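Local coordinates for class D beta-lactamase (Fusobacterium nucleatum subsp. polymorphum, PDB 4IED), which probably hydrolyses beta-lactam antibiotics to substituted beta-amino acids, as a class D serine beta-lactamase, at residues Val205-Gly213 / Phe224-Asp232; Phe22-Val33 / Lys238-Phe247. All blocks are in the same frame, centred on the assembly; numbering follows the deposited sequence.

Interaction 1. Residues Val205-Gly213 / Phe224-Asp232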
loop_
_atom_site.group_PDB
_atom_site.type_symbol
_atom_site.label_atom_id
_atom_site.label_comp_id
_atom_site.label_asym_id
_atom_site.label_seq_id
_atom_site.Cartn_x
_atom_site.Cartn_y
_atom_site.Cartn_z
ATOM N N VAL A 205 16.282 -9.019 -8.640
ATOM C CA VAL A 205 17.603 -8.463 -8.793
ATOM C C VAL A 205 17.615 -6.978 -8.430
ATOM O O VAL A 205 18.515 -6.495 -7.748
ATOM C CB VAL A 205 18.109 -8.684 -10.223
ATOM C CG1 VAL A 205 19.483 -7.996 -10.472
ATOM C CG2 VAL A 205 18.412 -10.163 -10.415
ATOM N N VAL A 206 16.619 -6.245 -8.912
ATOM C CA VAL A 206 16.498 -4.817 -8.671
ATOM C C VAL A 206 15.276 -4.586 -7.745
ATOM O O VAL A 206 14.091 -4.710 -8.157
ATOM C CB VAL A 206 16.301 -4.013 -9.946
ATOM C CG1 VAL A 206 16.059 -2.565 -9.618
ATOM C CG2 VAL A 206 17.556 -4.149 -10.820
ATOM N N PRO A 207 15.510 -4.285 -6.444
ATOM C CA PRO A 207 14.363 -4.083 -5.509
ATOM C C PRO A 207 13.548 -2.876 -5.914
ATOM O O PRO A 207 13.990 -1.940 -6.541
ATOM C CB PRO A 207 15.066 -3.924 -4.171
ATOM C CG PRO A 207 16.400 -4.623 -4.326
ATOM C CD PRO A 207 16.820 -4.335 -5.739
ATOM N N ILE A 208 12.267 -3.010 -5.540
ATOM C CA ILE A 208 11.208 -2.074 -5.908
ATOM C C ILE A 208 10.649 -1.435 -4.628
ATOM O O ILE A 208 10.051 -2.097 -3.771
ATOM C CB ILE A 208 10.013 -2.781 -6.643
ATOM C CG1 ILE A 208 10.413 -3.564 -7.859
ATOM C CG2 ILE A 208 8.924 -1.703 -6.978
ATOM C CD1 ILE A 208 10.911 -2.726 -8.979
ATOM N N GLY A 209 10.758 -0.111 -4.560
ATOM C CA GLY A 209 10.111 0.632 -3.471
ATOM C C GLY A 209 8.739 1.156 -3.858
ATOM O O GLY A 209 8.578 1.746 -4.886
ATOM N N TRP A 210 7.774 0.954 -3.019
ATOM C CA TRP A 210 6.348 1.394 -3.218
ATOM C C TRP A 210 5.959 2.439 -2.181
ATOM O O TRP A 210 6.349 2.332 -1.008
ATOM C CB TRP A 210 5.376 0.212 -2.995
ATOM C CG TRP A 210 5.236 -0.872 -4.019
ATOM C CD1 TRP A 210 5.812 -2.103 -3.973
ATOM C CD2 TRP A 210 4.349 -0.852 -5.149
ATOM N NE1 TRP A 210 5.434 -2.856 -5.059
ATOM C CE2 TRP A 210 4.476 -2.117 -5.785
ATOM C CE3 TRP A 210 3.514 0.149 -5.736
ATOM C CZ2 TRP A 210 3.719 -2.433 -6.890
ATOM C CZ3 TRP A 210 2.768 -0.144 -6.783
ATOM C CH2 TRP A 210 2.828 -1.460 -7.386
ATOM N N PHE A 211 5.080 3.343 -2.612
ATOM C CA PHE A 211 4.284 4.167 -1.673
ATOM C C PHE A 211 2.971 4.365 -2.371
ATOM O O PHE A 211 2.878 4.863 -3.472
ATOM C CB PHE A 211 4.996 5.488 -1.275
ATOM C CG PHE A 211 4.215 6.389 -0.358
ATOM C CD1 PHE A 211 3.589 5.896 0.757
ATOM C CD2 PHE A 211 4.130 7.729 -0.623
ATOM C CE1 PHE A 211 2.898 6.759 1.597
ATOM C CE2 PHE A 211 3.426 8.589 0.224
ATOM C CZ PHE A 211 2.851 8.088 1.299
ATOM N N VAL A 212 1.902 3.896 -1.704
ATOM C CA VAL A 212 0.519 3.939 -2.257
ATOM C C VAL A 212 -0.412 4.524 -1.216
ATOM O O VAL A 212 -0.183 4.412 -0.050
ATOM C CB VAL A 212 0.012 2.567 -2.770
ATOM C CG1 VAL A 212 1.094 1.873 -3.638
ATOM C CG2 VAL A 212 -0.395 1.672 -1.651
ATOM N N GLY A 213 -1.487 5.149 -1.728
ATOM C CA GLY A 213 -2.446 5.750 -0.767
ATOM C C GLY A 213 -3.440 6.642 -1.487
ATOM O O GLY A 213 -3.712 6.516 -2.662
ATOM N N PHE A 224 -3.255 7.377 -5.336
ATOM C CA PHE A 224 -1.910 7.383 -5.951
ATOM C C PHE A 224 -1.168 6.106 -5.619
ATOM O O PHE A 224 -1.371 5.369 -4.685
ATOM C CB PHE A 224 -1.076 8.564 -5.468
ATOM C CG PHE A 224 -0.699 8.488 -3.994
ATOM C CD1 PHE A 224 0.459 7.790 -3.569
ATOM C CD2 PHE A 224 -1.464 9.152 -3.052
ATOM C CE1 PHE A 224 0.791 7.718 -2.252
ATOM C CE2 PHE A 224 -1.110 9.074 -1.716
ATOM C CZ PHE A 224 -0.003 8.341 -1.332
ATOM N N ALA A 225 -0.241 5.828 -6.570
ATOM C CA ALA A 225 0.854 4.811 -6.447
ATOM C C ALA A 225 2.118 5.188 -7.174
ATOM O O ALA A 225 2.043 5.543 -8.356
ATOM C CB ALA A 225 0.363 3.474 -6.972
ATOM N N ILE A 226 3.208 5.087 -6.420
ATOM C CA ILE A 226 4.552 5.240 -7.006
ATOM C C ILE A 226 5.279 3.959 -6.705
ATOM O O ILE A 226 5.150 3.331 -5.662
ATOM C CB ILE A 226 5.284 6.462 -6.429
ATOM C CG1 ILE A 226 6.606 6.775 -7.218
ATOM C CG2 ILE A 226 5.605 6.346 -4.951
ATOM C CD1 ILE A 226 7.109 8.145 -6.852
ATOM N N ASN A 227 6.060 3.537 -7.697
ATOM C CA ASN A 227 7.158 2.556 -7.413
ATOM C C ASN A 227 8.401 2.952 -8.161
ATOM O O ASN A 227 8.396 3.611 -9.176
ATOM C CB ASN A 227 6.707 1.089 -7.633
ATOM C CG ASN A 227 6.446 0.728 -9.085
ATOM O OD1 ASN A 227 7.299 0.776 -9.928
ATOM N ND2 ASN A 227 5.226 0.230 -9.349
ATOM N N LEU A 228 9.512 2.607 -7.546
ATOM C CA LEU A 228 10.851 3.066 -8.017
ATOM C C LEU A 228 11.818 1.942 -7.806
ATOM O O LEU A 228 11.706 1.179 -6.880
ATOM C CB LEU A 228 11.346 4.224 -7.053
ATOM C CG LEU A 228 10.449 5.449 -6.813
ATOM C CD1 LEU A 228 10.890 6.336 -5.631
ATOM C CD2 LEU A 228 10.489 6.164 -8.194
ATOM N N ASP A 229 12.840 1.943 -8.610
ATOM C CA ASP A 229 14.019 1.039 -8.399
ATOM C C ASP A 229 14.809 1.623 -7.277
ATOM O O ASP A 229 15.315 2.750 -7.411
ATOM C CB ASP A 229 14.883 0.940 -9.715
ATOM C CG ASP A 229 14.144 0.229 -10.858
ATOM O OD1 ASP A 229 13.078 -0.436 -10.606
ATOM O OD2 ASP A 229 14.719 0.285 -11.950
ATOM N N ILE A 230 14.894 0.924 -6.167
ATOM C CA ILE A 230 15.627 1.389 -4.985
ATOM C C ILE A 230 16.425 0.251 -4.442
ATOM O O ILE A 230 15.881 -0.727 -3.944
ATOM C CB ILE A 230 14.776 2.008 -3.903
ATOM C CG1 ILE A 230 14.156 3.297 -4.382
ATOM C CG2 ILE A 230 15.601 2.304 -2.654
ATOM C CD1 ILE A 230 13.003 3.741 -3.510
ATOM N N SER A 231 17.740 0.335 -4.643
ATOM C CA SER A 231 18.656 -0.686 -4.171
ATOM C C SER A 231 19.237 -0.410 -2.777
ATOM O O SER A 231 19.778 -1.347 -2.145
ATOM C CB SER A 231 19.784 -0.925 -5.192
ATOM O OG SER A 231 19.144 -1.459 -6.404
ATOM N N ASP A 232 19.191 0.811 -2.269
ATOM C CA ASP A 232 19.847 1.127 -1.008
ATOM C C ASP A 232 18.746 1.718 -0.140
ATOM O O ASP A 232 18.007 2.589 -0.570
ATOM C CB ASP A 232 20.894 2.208 -1.178
ATOM C CG ASP A 232 21.846 2.258 0.008
ATOM O OD1 ASP A 232 21.323 2.622 1.066
ATOM O OD2 ASP A 232 23.058 1.978 -0.030
HETATM O O HOH W 1 20.092 -3.872 -7.563
#

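Interaction 2. Residues Phe22-Val33 / Lys238-Phe247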
loop_
_atom_site.group_PDB
_atom_site.type_symbol
_atom_site.label_atom_id
_atom_site.label_comp_id
_atom_site.label_asym_id
_atom_site.label_seq_id
_atom_site.Cartn_x
_atom_site.Cartn_y
_atom_site.Cartn_z
ATOM N N PHE A 22 11.274 13.007 -11.787
ATOM C CA PHE A 22 11.977 11.761 -11.995
ATOM C C PHE A 22 13.333 11.968 -12.667
ATOM O O PHE A 22 14.336 11.361 -12.286
ATOM C CB PHE A 22 11.149 10.782 -12.795
ATOM C CG PHE A 22 10.248 9.899 -11.963
ATOM C CD1 PHE A 22 8.988 10.325 -11.513
ATOM C CD2 PHE A 22 10.645 8.609 -11.658
ATOM C CE1 PHE A 22 8.197 9.501 -10.796
ATOM C CE2 PHE A 22 9.819 7.785 -10.918
ATOM C CZ PHE A 22 8.539 8.223 -10.497
ATOM N N GLU A 23 13.335 12.860 -13.623
ATOM C CA GLU A 23 14.575 13.141 -14.393
ATOM C C GLU A 23 15.603 13.863 -13.499
ATOM O O GLU A 23 16.840 13.553 -13.527
ATOM C CB GLU A 23 14.277 13.921 -15.695
ATOM C CG GLU A 23 13.465 13.037 -16.644
ATOM C CD GLU A 23 13.342 13.512 -18.096
ATOM O OE1 GLU A 23 12.948 12.649 -18.911
ATOM O OE2 GLU A 23 13.654 14.710 -18.445
ATOM N N ARG A 24 15.112 14.779 -12.657
ATOM C CA ARG A 24 16.000 15.528 -11.757
ATOM C C ARG A 24 16.695 14.598 -10.745
ATOM O O ARG A 24 17.905 14.713 -10.460
ATOM C CB ARG A 24 15.243 16.619 -10.983
ATOM C CG ARG A 24 16.179 17.452 -10.116
ATOM C CD ARG A 24 15.435 18.205 -9.032
ATOM N NE ARG A 24 14.083 18.572 -9.454
ATOM C CZ ARG A 24 12.957 18.356 -8.751
ATOM N NH1 ARG A 24 12.981 17.762 -7.559
ATOM N NH2 ARG A 24 11.794 18.764 -9.243
ATOM N N LYS A 25 15.881 13.703 -10.180
ATOM C CA LYS A 25 16.345 12.781 -9.139
ATOM C C LYS A 25 17.110 11.607 -9.746
ATOM O O LYS A 25 17.765 10.863 -9.041
ATOM C CB LYS A 25 15.168 12.312 -8.302
ATOM C CG LYS A 25 14.515 13.491 -7.588
ATOM C CD LYS A 25 13.257 13.081 -6.860
ATOM C CE LYS A 25 13.445 13.154 -5.367
ATOM N NZ LYS A 25 12.793 14.340 -4.738
ATOM N N GLY A 26 16.990 11.436 -11.065
ATOM C CA GLY A 26 17.668 10.368 -11.783
ATOM C C GLY A 26 17.146 8.980 -11.428
ATOM O O GLY A 26 17.921 8.015 -11.337
ATOM N N LEU A 27 15.842 8.863 -11.210
ATOM C CA LEU A 27 15.219 7.590 -10.748
ATOM C C LEU A 27 14.401 6.954 -11.820
ATOM O O LEU A 27 13.905 7.659 -12.750
ATOM C CB LEU A 27 14.382 7.874 -9.531
ATOM C CG LEU A 27 15.128 8.375 -8.306
ATOM C CD1 LEU A 27 14.142 8.959 -7.344
ATOM C CD2 LEU A 27 15.909 7.297 -7.623
ATOM N N ASN A 28 14.387 5.620 -11.802
ATOM C CA ASN A 28 13.575 4.811 -12.677
ATOM C C ASN A 28 12.353 4.352 -11.908
ATOM O O ASN A 28 12.457 3.828 -10.813
ATOM C CB ASN A 28 14.340 3.614 -13.160
ATOM C CG ASN A 28 15.530 3.995 -13.984
ATOM O OD1 ASN A 28 16.574 3.337 -13.896
ATOM N ND2 ASN A 28 15.410 5.063 -14.774
ATOM N N GLY A 29 11.174 4.608 -12.471
ATOM C CA GLY A 29 9.948 4.154 -11.827
ATOM C C GLY A 29 8.733 4.648 -12.577
ATOM O O GLY A 29 8.774 5.005 -13.730
ATOM N N THR A 30 7.590 4.592 -11.863
ATOM C CA THR A 30 6.358 5.023 -12.397
ATOM C C THR A 30 5.548 5.708 -11.279
ATOM O O THR A 30 5.749 5.443 -10.074
ATOM C CB THR A 30 5.532 3.786 -12.897
ATOM O OG1 THR A 30 4.322 4.255 -13.554
ATOM C CG2 THR A 30 5.150 2.775 -11.769
ATOM N N PHE A 31 4.586 6.555 -11.692
ATOM C CA PHE A 31 3.736 7.238 -10.723
ATOM C C PHE A 31 2.382 7.491 -11.392
ATOM O O PHE A 31 2.308 7.937 -12.519
ATOM C CB PHE A 31 4.453 8.545 -10.391
ATOM C CG PHE A 31 3.851 9.424 -9.246
ATOM C CD1 PHE A 31 2.908 8.990 -8.373
ATOM C CD2 PHE A 31 4.275 10.773 -9.154
ATOM C CE1 PHE A 31 2.450 9.832 -7.380
ATOM C CE2 PHE A 31 3.745 11.643 -8.185
ATOM C CZ PHE A 31 2.854 11.124 -7.355
ATOM N N VAL A 32 1.308 7.087 -10.710
ATOM C CA VAL A 32 -0.055 7.323 -11.150
ATOM C C VAL A 32 -0.810 8.017 -10.072
ATOM O O VAL A 32 -0.769 7.602 -8.948
ATOM C CB VAL A 32 -0.743 5.959 -11.443
ATOM C CG1 VAL A 32 -2.134 6.155 -11.963
ATOM C CG2 VAL A 32 0.095 5.198 -12.447
ATOM N N VAL A 33 -1.539 9.046 -10.489
ATOM C CA VAL A 33 -2.488 9.723 -9.626
ATOM C C VAL A 33 -3.843 9.745 -10.343
ATOM O O VAL A 33 -3.926 10.189 -11.466
ATOM C CB VAL A 33 -2.069 11.130 -9.236
ATOM C CG1 VAL A 33 -3.210 11.846 -8.447
ATOM C CG2 VAL A 33 -0.726 11.132 -8.498
ATOM N N LYS A 238 12.765 8.728 -0.783
ATOM C CA LYS A 238 12.383 9.342 -2.059
ATOM C C LYS A 238 10.965 8.962 -2.484
ATOM O O LYS A 238 10.364 9.707 -3.246
ATOM C CB LYS A 238 13.350 8.920 -3.194
ATOM C CG LYS A 238 14.847 9.323 -3.052
ATOM C CD LYS A 238 15.311 10.526 -3.812
ATOM C CE LYS A 238 16.857 10.717 -3.774
ATOM N NZ LYS A 238 17.268 12.138 -4.099
ATOM N N ARG A 239 10.482 7.795 -2.098
ATOM C CA ARG A 239 9.078 7.367 -2.477
ATOM C C ARG A 239 8.101 8.439 -2.070
ATOM O O ARG A 239 7.369 8.983 -2.922
ATOM C CB ARG A 239 8.741 6.085 -1.828
ATOM C CG ARG A 239 9.733 4.933 -2.060
ATOM C CD ARG A 239 9.388 3.757 -1.208
ATOM N NE ARG A 239 9.656 4.061 0.220
ATOM C CZ ARG A 239 9.598 3.216 1.245
ATOM N NH1 ARG A 239 9.330 1.928 1.016
ATOM N NH2 ARG A 239 9.896 3.627 2.446
ATOM N N GLU A 240 8.082 8.770 -0.745
ATOM C CA GLU A 240 7.134 9.762 -0.213
ATOM C C GLU A 240 7.586 11.184 -0.626
ATOM O O GLU A 240 6.704 12.018 -0.866
ATOM C CB GLU A 240 7.105 9.617 1.253
ATOM C CG GLU A 240 6.127 10.639 1.861
ATOM C CD GLU A 240 5.703 10.267 3.271
ATOM O OE1 GLU A 240 4.925 11.087 3.885
ATOM O OE2 GLU A 240 6.040 9.247 3.860
ATOM N N GLU A 241 8.885 11.481 -0.790
ATOM C CA GLU A 241 9.319 12.803 -1.215
ATOM C C GLU A 241 8.704 13.138 -2.557
ATOM O O GLU A 241 8.170 14.244 -2.755
ATOM C CB GLU A 241 10.842 12.860 -1.304
ATOM C CG GLU A 241 11.511 12.970 0.056
ATOM C CD GLU A 241 13.030 12.917 -0.025
ATOM O OE1 GLU A 241 13.572 12.989 -1.237
ATOM O OE2 GLU A 241 13.692 12.850 1.081
ATOM N N ILE A 242 8.749 12.227 -3.533
ATOM C CA ILE A 242 8.261 12.550 -4.858
ATOM C C ILE A 242 6.745 12.762 -4.839
ATOM O O ILE A 242 6.202 13.695 -5.446
ATOM C CB ILE A 242 8.635 11.434 -5.902
ATOM C CG1 ILE A 242 10.144 11.491 -6.115
ATOM C CG2 ILE A 242 7.797 11.554 -7.172
ATOM C CD1 ILE A 242 10.708 10.263 -6.773
ATOM N N VAL A 243 6.069 11.857 -4.120
ATOM C CA VAL A 243 4.618 12.050 -3.972
ATOM C C VAL A 243 4.238 13.379 -3.348
ATOM O O VAL A 243 3.385 14.128 -3.918
ATOM C CB VAL A 243 4.002 10.867 -3.206
ATOM C CG1 VAL A 243 2.497 11.115 -2.961
ATOM C CG2 VAL A 243 4.180 9.589 -4.003
ATOM N N ARG A 244 4.923 13.757 -2.272
ATOM C CA ARG A 244 4.607 15.077 -1.654
ATOM C C ARG A 244 4.969 16.199 -2.564
ATOM O O ARG A 244 4.299 17.223 -2.603
ATOM C CB ARG A 244 5.325 15.147 -0.295
ATOM C CG ARG A 244 4.722 14.340 0.799
ATOM C CD ARG A 244 5.463 14.396 2.126
ATOM N NE ARG A 244 4.713 13.776 3.191
ATOM C CZ ARG A 244 3.849 14.433 3.946
ATOM N NH1 ARG A 244 3.557 15.698 3.753
ATOM N NH2 ARG A 244 3.208 13.745 4.897
ATOM N N GLU A 245 6.049 16.097 -3.361
ATOM C CA GLU A 245 6.448 17.215 -4.221
ATOM C C GLU A 245 5.348 17.424 -5.269
ATOM O O GLU A 245 4.974 18.552 -5.579
ATOM C CB GLU A 245 7.843 16.954 -4.842
ATOM C CG GLU A 245 8.977 17.195 -3.834
ATOM C CD GLU A 245 10.407 17.077 -4.333
ATOM O OE1 GLU A 245 10.675 17.502 -5.480
ATOM O OE2 GLU A 245 11.263 16.636 -3.456
ATOM N N TYR A 246 4.813 16.355 -5.854
ATOM C CA TYR A 246 3.744 16.511 -6.825
ATOM C C TYR A 246 2.520 17.138 -6.163
ATOM O O TYR A 246 1.902 18.077 -6.729
ATOM C CB TYR A 246 3.346 15.124 -7.413
ATOM C CG TYR A 246 2.088 15.183 -8.266
ATOM C CD1 TYR A 246 2.171 15.642 -9.541
ATOM C CD2 TYR A 246 0.858 14.810 -7.778
ATOM C CE1 TYR A 246 1.072 15.803 -10.388
ATOM C CE2 TYR A 246 -0.289 14.992 -8.593
ATOM C CZ TYR A 246 -0.163 15.446 -9.877
ATOM O OH TYR A 246 -1.256 15.572 -10.738
ATOM N N PHE A 247 2.101 16.639 -5.000
ATOM C CA PHE A 247 0.882 17.199 -4.365
ATOM C C PHE A 247 1.068 18.622 -3.835
ATOM O O PHE A 247 0.089 19.370 -3.797
ATOM C CB PHE A 247 0.313 16.254 -3.346
ATOM C CG PHE A 247 -0.388 15.078 -3.951
ATOM C CD1 PHE A 247 -1.613 15.272 -4.630
ATOM C CD2 PHE A 247 0.086 13.811 -3.808
ATOM C CE1 PHE A 247 -2.238 14.275 -5.239
ATOM C CE2 PHE A 247 -0.597 12.752 -4.438
ATOM C CZ PHE A 247 -1.771 12.993 -5.094
HETATM O O HOH W 2 13.252 15.117 -2.424
#

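Interaction 1. Residues Val205-Gly213 / Phe224-Asp232
Trp-210 and Asn-227 form a non-hydrogen-bonded pair across an antiparallel beta hairpin in the central sheet of the beta-lactamase fold, their side chains side by side on one sheet face. The strand pairing puts Asn-227 CB over the six-membered indole ring, 4.0 Å from its centroid, as a CH-pi contact, while chi1 (69°) folds the amide over the indole. There Asn-227 ND2 lies 3.5 Å from Trp-210 CH2, the amide plane steeply inclined to the ring. Ile-208 adds CG2 over the same face, toward the rim, and touches Asn-227 CB at 3.6 Å. Small Ala-225 suits this surface, its methyl meeting Val-212 CG1 and the indole edge.

On the other face the rings of Phe-211 and Phe-224 meet obliquely, planes 57° apart, Phe-224 CE1 lying 3.7 Å from Phe-211 CD2. Gly-213, having no side chain, lets the Phe-224 ring lie across its backbone, with Gly-213 CA in CH-pi contact 3.9 Å from the centroid.

Six backbone hydrogen bonds tie the strands together, and a seventh, Ile-230 N to Pro-207 O, continues the pattern past their ends. Beyond, Arg-48 NE hydrogen-bonds to Asn-227 OD1 and its NH1 forms a salt bridge with Asp-229 OD1, while Trp-210 NE1 bonds to Tyr-54 O. Helix 154-165 packs against Trp-210 and Val-212. Where the segments leave the sheet, a water donates to Val-205 O and sits 2.8 Å from Ser-231 OG.

Interaction 2. Residues Phe22-Val33 / Lys238-Phe247
Lys-25 enters helix 238-247 as a knob among Lys-238, Glu-241, Ile-242 and Glu-245. A long, flexible side chain suits this place: Lys-25 CD lies along Ile-242 CG1 at 3.6 Å, and bends at chi3 (111°) and chi4 carry the ammonium to the acidic residues. In the Glu-245 conformer described here, Lys-25 NZ forms a salt bridge with Glu-245 OE2 at 3.0 Å, and a long one with Glu-241 OE1; a water accepts from NZ and donates to both those oxygens. Glu-245 OE1 receives Arg-24 NH1 through its syn lone pair at 3.1 Å, guanidinium and carboxylate nearly coplanar, so in this conformer each carboxylate oxygen meets a cation. Gly-26, with positive phi, closes helix 16-25 in a Schellman motif, in which Leu-27 N bonds to Phe-22 O.

Alongside this network of charges the contact is apolar. Branched Ile-242 reaches Leu-27 CD1 with its own CD1 at 3.7 Å and Phe-31 with CG2. Phe-31 turns its edge toward the face of Tyr-246, the planes 82° apart, and Val-33 meets both Tyr-246 and Phe-247. Helix 238-249 thus lies across strand 29-35, with Met-18 of helix 16-25 touching Phe-31, Val-33 and Tyr-246, and Ile-226 of strand 221-229 packing against Ile-242.

In the fold
The centres of the two interactions lie about 10 Å apart, and both are built on the same antiparallel sheet, in which strand 29-35 borders strand 221-229. Backbone pairing joins them directly: Val-32 N lies 2.9 Å from Ala-225 O, and Asp-229 N is equally close to Asn-28 O. Along the chain, 22-33 comes first, the hairpin 205-213/224-232 much later, and 238-247 soon after it, so interaction 2 joins parts near the two ends of the chain, with the hairpin between them in sequence. Strands 29-35, 221-229 and 208-216 are consecutive in the sheet, and helix 238-249 packs on one face of all three, tying N- and C-terminal parts of the transpeptidase-like domain together.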